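Local coordinates for glutathione S-transferase family protein (Populus trichocarpa, PDB 5F06) that probably conjugates glutathione to electrophilic substrates, as a Phi-class glutathione transferase of detoxification, and binds glutathione in its thioredoxin-like N-terminal domain, at residues P8-S14 / V207-F213; D166-L170 / W194-S199; Y107-A112 / H169-T173. All coordinates share one frame. Where two conformers were deposited one is given. Residues are numbered along the deposited sequence.

How the interactions relate
The three contacts form a chain of packing from the glutathione site into the helical C-terminal domain. Interaction 1 joins the start of helix 11-22, in the thioredoxin-like domain, to the end of helix 202-210. Interactions 2 and 3 lie wholly within the C-terminal domain and share His169 and Leu170; their centres are about 11 Å apart, and Trp195 touches Thr173. Interaction 3 also touches interaction 1, where Thr11 meets Pro171 and Tyr172; those centres are about 14 Å apart. Interactions 1 and 2 do not touch, although helices 189-198 and 202-210 follow each other. Along the chain, 8-14 and 207-213 bracket all other segments, so the C-terminal end returns to the N-terminal domain.

Interaction 1: residues P8-S14 / V207-F213; sequences PMSTCTS and VAEGMNF. With GSH (glutathione), chain C; SO4 (sulfate ion), chain D.
This contact backs the glutathione site at the start of helix 11-22. Thr11 and Cys12 line the pocket, and Cys12 binds glutathione covalently. Pro8 to Ser10 form a loop. Ser10 is the N-cap: its OG (chi1 p) accepts from Thr13 N (3.2 Å) and Thr13 OG1 (2.7 Å). Thr11 N donates to O4 of a sulfate, probably from the crystallisation liquor, at 2.9 Å. The partner is the end of helix 202-210, followed by Asn212 and Phe213. Pro8 CA lies 5.0 Å from Gly210 CA, Met9 CA 4.2 Å from Met211 CA and Ser14 CA 6.4 Å from Val207 CA. In this fold the thioredoxin-like domain thus meets the C-terminal end of the all-helical domain. No direct hydrogen bond joins the two segments. Met9 CA makes a CA-H...O contact of 3.3 Å with Gly210 O. A water donates to Pro8 O (2.6 Å) and Val207 O (2.8 Å). Met211 (m, t, p) brings CG to 3.3 Å from Ser14 OG and CE to 4.2 Å from Thr11 CG2. Ser14 CB packs on Val207 CG1 at 3.6 Å. Met9 (t, t, m) brings CE to 3.5 Å from Asn212 O. Tyr175 OH hydrogen-bonds to Met9 O and Met211 O.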
loop_
_atom_site.group_PDB
_atom_site.type_symbol
_atom_site.label_atom_id
_atom_site.label_comp_id
_atom_site.label_asym_id
_atom_site.label_seq_id
_atom_site.Cartn_x
_atom_site.Cartn_y
_atom_site.Cartn_z
ATOM N N PRO A 8 -3.622 -18.070 -13.201
ATOM C CA PRO A 8 -2.592 -17.455 -14.054
ATOM C C PRO A 8 -3.007 -16.140 -14.721
ATOM O O PRO A 8 -2.160 -15.273 -14.940
ATOM C CB PRO A 8 -2.341 -18.525 -15.121
ATOM C CG PRO A 8 -2.684 -19.806 -14.462
ATOM C CD PRO A 8 -3.809 -19.500 -13.513
ATOM N N MET A 9 -4.291 -15.998 -15.038
ATOM C CA MET A 9 -4.757 -14.862 -15.827
ATOM C C MET A 9 -5.006 -13.599 -14.991
ATOM O O MET A 9 -5.142 -12.509 -15.544
ATOM C CB MET A 9 -6.035 -15.246 -16.580
ATOM C CG MET A 9 -6.495 -14.208 -17.590
ATOM S SD MET A 9 -7.627 -14.872 -18.827
ATOM C CE MET A 9 -6.478 -15.754 -19.881
ATOM N N SER A 10 -5.053 -13.729 -13.669
ATOM C CA SER A 10 -5.362 -12.581 -12.823
ATOM C C SER A 10 -4.115 -11.755 -12.519
ATOM O O SER A 10 -3.022 -12.290 -12.317
ATOM C CB SER A 10 -6.025 -13.023 -11.514
ATOM O OG SER A 10 -5.081 -13.503 -10.580
ATOM N N THR A 11 -4.302 -10.440 -12.499
ATOM C CA THR A 11 -3.223 -9.496 -12.237
ATOM C C THR A 11 -2.577 -9.733 -10.885
ATOM O O THR A 11 -1.362 -9.638 -10.738
ATOM C CB THR A 11 -3.732 -8.053 -12.269
ATOM O OG1 THR A 11 -4.834 -7.915 -11.358
ATOM C CG2 THR A 11 -4.184 -7.678 -13.664
ATOM N N CYS A 12 -3.414 -10.022 -9.895
ATOM C CA CYS A 12 -2.965 -10.167 -8.521
ATOM C C CYS A 12 -2.121 -11.429 -8.329
ATOM O O CYS A 12 -1.132 -11.412 -7.599
ATOM C CB CYS A 12 -4.175 -10.176 -7.592
ATOM S SG CYS A 12 -5.260 -8.746 -7.832
ATOM N N THR A 13 -2.501 -12.521 -8.988
ATOM C CA THR A 13 -1.694 -13.738 -8.943
ATOM C C THR A 13 -0.404 -13.544 -9.725
ATOM O O THR A 13 0.670 -13.959 -9.279
ATOM C CB THR A 13 -2.440 -14.957 -9.514
ATOM O OG1 THR A 13 -3.705 -15.096 -8.860
ATOM C CG2 THR A 13 -1.627 -16.235 -9.309
ATOM N N SER A 14 -0.508 -12.910 -10.891
ATOM C CA SER A 14 0.651 -12.703 -11.756
ATOM C C SER A 14 1.731 -11.877 -11.070
ATOM O O SER A 14 2.916 -12.060 -11.337
ATOM C CB SER A 14 0.236 -12.026 -13.061
ATOM O OG SER A 14 -0.516 -12.906 -13.878
ATOM N N VAL A 207 5.198 -15.386 -17.316
ATOM C CA VAL A 207 3.934 -15.063 -16.665
ATOM C C VAL A 207 2.964 -14.420 -17.655
ATOM O O VAL A 207 1.750 -14.613 -17.561
ATOM C CB VAL A 207 4.159 -14.115 -15.460
ATOM C CG1 VAL A 207 2.846 -13.793 -14.759
ATOM C CG2 VAL A 207 5.137 -14.736 -14.478
ATOM N N ALA A 208 3.510 -13.660 -18.600
ATOM C CA ALA A 208 2.705 -12.951 -19.590
ATOM C C ALA A 208 1.870 -13.915 -20.424
ATOM O O ALA A 208 0.762 -13.582 -20.836
ATOM C CB ALA A 208 3.600 -12.114 -20.494
ATOM N N GLU A 209 2.409 -15.107 -20.666
ATOM C CA GLU A 209 1.706 -16.128 -21.436
ATOM C C GLU A 209 0.360 -16.446 -20.798
ATOM O O GLU A 209 -0.658 -16.559 -21.485
ATOM C CB GLU A 209 2.539 -17.411 -21.534
ATOM C CG GLU A 209 3.958 -17.216 -22.043
ATOM C CD GLU A 209 4.734 -18.524 -22.131
ATOM O OE1 GLU A 209 5.959 -18.509 -21.885
ATOM O OE2 GLU A 209 4.118 -19.563 -22.444
ATOM N N GLY A 210 0.366 -16.587 -19.477
ATOM C CA GLY A 210 -0.824 -16.970 -18.744
ATOM C C GLY A 210 -1.867 -15.871 -18.693
ATOM O O GLY A 210 -3.033 -16.129 -18.402
ATOM N N MET A 211 -1.449 -14.641 -18.975
ATOM C CA MET A 211 -2.360 -13.504 -18.936
ATOM C C MET A 211 -3.027 -13.254 -20.288
ATOM O O MET A 211 -3.870 -12.365 -20.413
ATOM C CB MET A 211 -1.610 -12.250 -18.487
ATOM C CG MET A 211 -0.864 -12.427 -17.172
ATOM S SD MET A 211 -0.152 -10.897 -16.560
ATOM C CE MET A 211 -1.639 -10.025 -16.081
ATOM N N ASN A 212 -2.656 -14.045 -21.293
ATOM C CA ASN A 212 -3.173 -13.865 -22.650
ATOM C C ASN A 212 -4.361 -14.765 -22.966
ATOM O O ASN A 212 -4.348 -15.956 -22.648
ATOM C CB ASN A 212 -2.066 -14.119 -23.674
ATOM C CG ASN A 212 -0.961 -13.089 -23.603
ATOM O OD1 ASN A 212 -1.205 -11.917 -23.318
ATOM N ND2 ASN A 212 0.268 -13.521 -23.859
ATOM N N PHE A 213 -5.366 -14.167 -23.611
ATOM C CA PHE A 213 -6.606 -14.827 -24.046
ATOM C C PHE A 213 -6.979 -16.083 -23.260
ATOM O O PHE A 213 -8.110 -16.564 -23.344
ATOM C CB PHE A 213 -6.519 -15.175 -25.539
ATOM C CG PHE A 213 -5.449 -16.178 -25.877
ATOM C CD1 PHE A 213 -5.689 -17.537 -25.752
ATOM C CD2 PHE A 213 -4.212 -15.762 -26.342
ATOM C CE1 PHE A 213 -4.711 -18.463 -26.070
ATOM C CE2 PHE A 213 -3.230 -16.682 -26.661
ATOM C CZ PHE A 213 -3.481 -18.036 -26.526
HETATM N N1 GSH C . -5.240 -5.981 -2.654
HETATM C CA1 GSH C . -5.452 -7.302 -3.149
HETATM C C1 GSH C . -4.126 -7.915 -3.548
HETATM O O11 GSH C . -3.230 -7.197 -4.060
HETATM O O12 GSH C . -3.922 -9.142 -3.374
HETATM C CB1 GSH C . -6.393 -7.265 -4.339
HETATM C CG1 GSH C . -6.817 -8.688 -4.673
HETATM C CD1 GSH C . -7.712 -8.737 -5.905
HETATM O OE1 GSH C . -8.131 -7.709 -6.416
HETATM N N2 GSH C . -8.041 -10.018 -6.454
HETATM C CA2 GSH C . -8.873 -10.151 -7.610
HETATM C C2 GSH C . -10.034 -11.087 -7.289
HETATM O O2 GSH C . -9.894 -11.967 -6.464
HETATM C CB2 GSH C . -8.076 -10.782 -8.731
HETATM S SG2 GSH C . -6.891 -9.639 -9.406
HETATM N N3 GSH C . -11.295 -10.939 -7.969
HETATM C CA3 GSH C . -12.392 -11.843 -7.671
HETATM C C3 GSH C . -13.527 -11.111 -6.960
HETATM O O31 GSH C . -14.700 -11.575 -7.009
HETATM O O32 GSH C . -13.298 -10.048 -6.325
HETATM S S SO4 D . -7.960 -8.593 -13.323
HETATM O O1 SO4 D . -8.498 -8.641 -14.684
HETATM O O2 SO4 D . -7.194 -7.362 -13.150
HETATM O O3 SO4 D . -9.054 -8.624 -12.358
HETATM O O4 SO4 D . -7.090 -9.745 -13.109
HETATM O O HOH W 1 0.272 -15.870 -15.612
#

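Interaction 2: residues D166-L170 / W194-S199; sequences DLHHL and WWEDIS
A buried contact, part polar and part apolar, joins the turn between helices 164-167 and 170-176 to the end of helix 189-198. Leu167 to Leu170 make a type I beta turn, with Leu170 N bonded to Leu167 O at 3.0 Å. Leu170 CA lies 6.7 Å from Ser199 CA, and Asp166 CA 7.5 Å from Ile198 CA. Trp194 (chi1 t) donates from NE1 to Asp166 OD1 at 3.0 Å. OD1 also accepts from Leu157 N. Asp166 OD2 accepts from Ser163 N at the start of its own helix, consistent with the Ser-x-x-Asp N-capping box known in the all-helical C-terminal domain of glutathione transferases. The Trp194 edge points at the face of the His169 ring in a T-shaped pair. The His169 ring and the six-membered ring of Trp194 have centroids 5.6 Å apart and planes at 80°. His169 ND1 is itself bonded to Ala165 O. Leu170 (m, t) fills the apolar part: CD2 lies 3.6 Å from Ile198 CG1 and 3.9 Å from Trp195 CZ3. The Trp195 edge comes close to the Leu170 carbonyl, with CH2 3.6 Å from O.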
loop_
_atom_site.group_PDB
_atom_site.type_symbol
_atom_site.label_atom_id
_atom_site.label_comp_id
_atom_site.label_asym_id
_atom_site.label_seq_id
_atom_site.Cartn_x
_atom_site.Cartn_y
_atom_site.Cartn_z
ATOM N N ASP A 166 9.402 -1.685 -9.358
ATOM C CA ASP A 166 9.033 -1.823 -10.762
ATOM C C ASP A 166 8.135 -3.039 -10.967
ATOM O O ASP A 166 7.108 -2.959 -11.643
ATOM C CB ASP A 166 10.280 -1.945 -11.636
ATOM C CG ASP A 166 11.324 -0.902 -11.308
ATOM O OD1 ASP A 166 11.225 0.232 -11.827
ATOM O OD2 ASP A 166 12.242 -1.227 -10.523
ATOM N N LEU A 167 8.538 -4.158 -10.372
ATOM C CA LEU A 167 7.836 -5.427 -10.527
ATOM C C LEU A 167 6.343 -5.308 -10.241
ATOM O O LEU A 167 5.514 -5.854 -10.980
ATOM C CB LEU A 167 8.456 -6.484 -9.605
ATOM C CG LEU A 167 7.887 -7.904 -9.718
ATOM C CD1 LEU A 167 8.970 -8.933 -9.443
ATOM C CD2 LEU A 167 6.695 -8.131 -8.783
ATOM N N HIS A 168 5.995 -4.597 -9.174
ATOM C CA HIS A 168 4.599 -4.504 -8.771
ATOM C C HIS A 168 3.724 -3.850 -9.838
ATOM O O HIS A 168 2.509 -4.025 -9.824
ATOM C CB HIS A 168 4.469 -3.743 -7.449
ATOM C CG HIS A 168 4.852 -4.556 -6.257
ATOM N ND1 HIS A 168 4.948 -4.023 -4.991
ATOM C CD2 HIS A 168 5.163 -5.870 -6.138
ATOM C CE1 HIS A 168 5.304 -4.972 -4.141
ATOM N NE2 HIS A 168 5.440 -6.101 -4.811
ATOM N N HIS A 169 4.345 -3.125 -10.768
ATOM C CA HIS A 169 3.617 -2.425 -11.837
ATOM C C HIS A 169 3.253 -3.315 -13.024
ATOM O O HIS A 169 2.448 -2.931 -13.871
ATOM C CB HIS A 169 4.445 -1.258 -12.377
ATOM C CG HIS A 169 4.621 -0.130 -11.414
ATOM N ND1 HIS A 169 5.518 -0.174 -10.369
ATOM C CD2 HIS A 169 4.027 1.084 -11.348
ATOM C CE1 HIS A 169 5.464 0.960 -9.697
ATOM N NE2 HIS A 169 4.569 1.743 -10.271
ATOM N N LEU A 170 3.865 -4.487 -13.107
ATOM C CA LEU A 170 3.794 -5.277 -14.330
ATOM C C LEU A 170 2.377 -5.735 -14.700
ATOM O O LEU A 170 1.962 -5.555 -15.844
ATOM C CB LEU A 170 4.723 -6.494 -14.230
ATOM C CG LEU A 170 6.218 -6.200 -14.430
ATOM C CD1 LEU A 170 7.049 -7.408 -14.029
ATOM C CD2 LEU A 170 6.534 -5.806 -15.874
ATOM N N TRP A 194 10.965 2.231 -20.379
ATOM C CA TRP A 194 10.976 1.524 -19.095
ATOM C C TRP A 194 10.027 0.328 -19.125
ATOM O O TRP A 194 10.398 -0.778 -18.738
ATOM C CB TRP A 194 10.598 2.497 -17.975
ATOM C CG TRP A 194 10.222 1.889 -16.656
ATOM C CD1 TRP A 194 11.065 1.351 -15.718
ATOM C CD2 TRP A 194 8.904 1.797 -16.103
ATOM N NE1 TRP A 194 10.344 0.919 -14.628
ATOM C CE2 TRP A 194 9.019 1.183 -14.839
ATOM C CE3 TRP A 194 7.635 2.168 -16.559
ATOM C CZ2 TRP A 194 7.915 0.933 -14.031
ATOM C CZ3 TRP A 194 6.542 1.916 -15.755
ATOM C CH2 TRP A 194 6.688 1.306 -14.505
ATOM N N TRP A 195 8.811 0.547 -19.613
ATOM C CA TRP A 195 7.832 -0.529 -19.714
ATOM C C TRP A 195 8.320 -1.659 -20.620
ATOM O O TRP A 195 8.221 -2.837 -20.270
ATOM C CB TRP A 195 6.503 0.002 -20.245
ATOM C CG TRP A 195 5.598 -1.100 -20.666
ATOM C CD1 TRP A 195 5.202 -1.396 -21.937
ATOM C CD2 TRP A 195 4.998 -2.081 -19.817
ATOM N NE1 TRP A 195 4.382 -2.500 -21.930
ATOM C CE2 TRP A 195 4.240 -2.937 -20.640
ATOM C CE3 TRP A 195 5.025 -2.317 -18.438
ATOM C CZ2 TRP A 195 3.511 -4.012 -20.130
ATOM C CZ3 TRP A 195 4.299 -3.384 -17.933
ATOM C CH2 TRP A 195 3.552 -4.217 -18.778
ATOM N N GLU A 196 8.836 -1.288 -21.785
ATOM C CA GLU A 196 9.325 -2.257 -22.759
ATOM C C GLU A 196 10.485 -3.054 -22.176
ATOM O O GLU A 196 10.669 -4.228 -22.498
ATOM C CB GLU A 196 9.732 -1.538 -24.051
ATOM C CG GLU A 196 8.531 -0.991 -24.818
ATOM C CD GLU A 196 8.888 0.037 -25.873
ATOM O OE1 GLU A 196 10.043 0.522 -25.902
ATOM O OE2 GLU A 196 7.995 0.364 -26.681
ATOM N N ASP A 197 11.250 -2.407 -21.303
ATOM C CA ASP A 197 12.350 -3.052 -20.593
ATOM C C ASP A 197 11.831 -4.094 -19.597
ATOM O O ASP A 197 12.106 -5.284 -19.740
ATOM C CB ASP A 197 13.195 -1.991 -19.871
ATOM C CG ASP A 197 14.396 -2.573 -19.132
ATOM O OD1 ASP A 197 14.523 -3.813 -19.028
ATOM O OD2 ASP A 197 15.218 -1.773 -18.635
ATOM N N ILE A 198 11.086 -3.651 -18.585
ATOM C CA ILE A 198 10.704 -4.555 -17.504
ATOM C C ILE A 198 9.737 -5.636 -17.994
ATOM O O ILE A 198 9.765 -6.760 -17.497
ATOM C CB ILE A 198 10.085 -3.789 -16.302
ATOM C CG1 ILE A 198 8.764 -3.113 -16.684
ATOM C CG2 ILE A 198 11.092 -2.771 -15.761
ATOM C CD1 ILE A 198 8.029 -2.463 -15.506
ATOM N N SER A 199 8.908 -5.318 -18.985
ATOM C CA SER A 199 7.942 -6.290 -19.501
ATOM C C SER A 199 8.590 -7.361 -20.394
ATOM O O SER A 199 7.937 -8.349 -20.752
ATOM C CB SER A 199 6.825 -5.572 -20.270
ATOM O OG SER A 199 7.295 -4.956 -21.460
#

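Interaction 3: residues Y107-A112 / H169-T173; sequences YNPAIA and HLPYT
His169 points the edge of its ring at the face of Tyr107 on helix 90-120. That helix is kinked where the N atoms of Pro109 and Ala110 lack the bond to the preceding turn. The T-shaped pair has centroids 4.4 Å apart and planes at 71°, with His169 CD2 3.4 Å from Tyr107 CG. Tyr147 of helix 130-153 meets both rings. Tyr172 has the largest area covered, 96 Å². Ala112 CA sits over its ring in a CH-pi contact, 4.1 Å from the centroid. Ala112 CB lies 3.9 Å from Tyr172 CZ, Ile111 CG2 (chi1 t) 3.9 Å from Tyr172 CB, and Asn108 OD1 3.1 Å from Tyr172 CD2. The CA atoms of Ala112 and Tyr172 are 6.7 Å apart. A water donates to Ala112 O (3.0 Å) and is hydrogen-bonded to Tyr172 OH (2.8 Å). The Tyr172 side chain is about 5 Å from glutathione (nearest atoms). Thr173 OG1 (chi1 m) accepts from Tyr107 OH (2.8 Å) and donates to His169 O (2.6 Å). Beside the ring packing, this two-bond chain satisfies the buried Tyr107 hydroxyl.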
loop_
_atom_site.group_PDB
_atom_site.type_symbol
_atom_site.label_atom_id
_atom_site.label_comp_id
_atom_site.label_asym_id
_atom_site.label_seq_id
_atom_site.Cartn_x
_atom_site.Cartn_y
_atom_site.Cartn_z
ATOM N N TYR A 107 -0.051 4.846 -8.032
ATOM C CA TYR A 107 -0.194 4.189 -9.328
ATOM C C TYR A 107 -1.414 3.256 -9.363
ATOM O O TYR A 107 -2.266 3.374 -10.248
ATOM C CB TYR A 107 1.074 3.409 -9.677
ATOM C CG TYR A 107 1.179 2.973 -11.125
ATOM C CD1 TYR A 107 0.666 1.750 -11.546
ATOM C CD2 TYR A 107 1.813 3.772 -12.067
ATOM C CE1 TYR A 107 0.770 1.343 -12.868
ATOM C CE2 TYR A 107 1.925 3.373 -13.388
ATOM C CZ TYR A 107 1.406 2.159 -13.782
ATOM O OH TYR A 107 1.514 1.770 -15.097
ATOM N N ASN A 108 -1.512 2.346 -8.402
ATOM C CA ASN A 108 -2.545 1.313 -8.459
ATOM C C ASN A 108 -3.979 1.857 -8.374
ATOM O O ASN A 108 -4.856 1.378 -9.093
ATOM C CB ASN A 108 -2.333 0.276 -7.356
ATOM C CG ASN A 108 -3.210 -0.948 -7.545
ATOM O OD1 ASN A 108 -3.119 -1.641 -8.564
ATOM N ND2 ASN A 108 -4.075 -1.215 -6.575
ATOM N N PRO A 109 -4.226 2.849 -7.502
ATOM C CA PRO A 109 -5.599 3.366 -7.408
ATOM C C PRO A 109 -6.072 4.046 -8.693
ATOM O O PRO A 109 -7.277 4.197 -8.886
ATOM C CB PRO A 109 -5.521 4.373 -6.255
ATOM C CG PRO A 109 -4.322 3.986 -5.475
ATOM C CD PRO A 109 -3.353 3.442 -6.477
ATOM N N ALA A 110 -5.134 4.446 -9.550
ATOM C CA ALA A 110 -5.464 5.096 -10.813
ATOM C C ALA A 110 -5.577 4.090 -11.964
ATOM O O ALA A 110 -6.436 4.237 -12.830
ATOM C CB ALA A 110 -4.421 6.166 -11.142
ATOM N N ILE A 111 -4.725 3.068 -11.977
ATOM C CA ILE A 111 -4.737 2.110 -13.088
ATOM C C ILE A 111 -5.765 0.994 -12.880
ATOM O O ILE A 111 -6.333 0.480 -13.847
ATOM C CB ILE A 111 -3.339 1.484 -13.316
ATOM C CG1 ILE A 111 -3.321 0.714 -14.636
ATOM C CG2 ILE A 111 -2.925 0.596 -12.147
ATOM C CD1 ILE A 111 -1.935 0.403 -15.145
ATOM N N ALA A 112 -6.026 0.628 -11.629
ATOM C CA ALA A 112 -6.942 -0.477 -11.357
ATOM C C ALA A 112 -8.340 -0.236 -11.956
ATOM O O ALA A 112 -8.893 -1.129 -12.599
ATOM C CB ALA A 112 -7.039 -0.736 -9.854
ATOM N N HIS A 169 4.345 -3.125 -10.768
ATOM C CA HIS A 169 3.617 -2.425 -11.837
ATOM C C HIS A 169 3.253 -3.315 -13.024
ATOM O O HIS A 169 2.448 -2.931 -13.871
ATOM C CB HIS A 169 4.445 -1.258 -12.377
ATOM C CG HIS A 169 4.621 -0.130 -11.414
ATOM N ND1 HIS A 169 5.518 -0.174 -10.369
ATOM C CD2 HIS A 169 4.027 1.084 -11.348
ATOM C CE1 HIS A 169 5.464 0.960 -9.697
ATOM N NE2 HIS A 169 4.569 1.743 -10.271
ATOM N N LEU A 170 3.865 -4.487 -13.107
ATOM C CA LEU A 170 3.794 -5.277 -14.330
ATOM C C LEU A 170 2.377 -5.735 -14.700
ATOM O O LEU A 170 1.962 -5.555 -15.844
ATOM C CB LEU A 170 4.723 -6.494 -14.230
ATOM C CG LEU A 170 6.218 -6.200 -14.430
ATOM C CD1 LEU A 170 7.049 -7.408 -14.029
ATOM C CD2 LEU A 170 6.534 -5.806 -15.874
ATOM N N PRO A 171 1.624 -6.315 -13.747
ATOM C CA PRO A 171 0.384 -6.969 -14.193
ATOM C C PRO A 171 -0.705 -6.012 -14.686
ATOM O O PRO A 171 -1.226 -6.251 -15.772
ATOM C CB PRO A 171 -0.084 -7.728 -12.942
ATOM C CG PRO A 171 1.115 -7.853 -12.090
ATOM C CD PRO A 171 1.911 -6.608 -12.333
ATOM N N TYR A 172 -1.047 -4.967 -13.934
ATOM C CA TYR A 172 -2.099 -4.055 -14.389
ATOM C C TYR A 172 -1.657 -3.310 -15.641
ATOM O O TYR A 172 -2.460 -3.037 -16.534
ATOM C CB TYR A 172 -2.483 -3.052 -13.298
ATOM C CG TYR A 172 -3.635 -3.498 -12.426
ATOM C CD1 TYR A 172 -4.832 -3.922 -12.983
ATOM C CD2 TYR A 172 -3.529 -3.485 -11.043
ATOM C CE1 TYR A 172 -5.884 -4.334 -12.195
ATOM C CE2 TYR A 172 -4.581 -3.894 -10.244
ATOM C CZ TYR A 172 -5.755 -4.319 -10.830
ATOM O OH TYR A 172 -6.802 -4.724 -10.038
ATOM N N THR A 173 -0.374 -2.987 -15.719
ATOM C CA THR A 173 0.120 -2.262 -16.873
ATOM C C THR A 173 0.047 -3.170 -18.095
ATOM O O THR A 173 -0.299 -2.717 -19.184
ATOM C CB THR A 173 1.551 -1.751 -16.657
ATOM O OG1 THR A 173 1.609 -1.005 -15.435
ATOM C CG2 THR A 173 1.978 -0.845 -17.807
HETATM O O HOH W 2 -9.184 -3.664 -10.950
#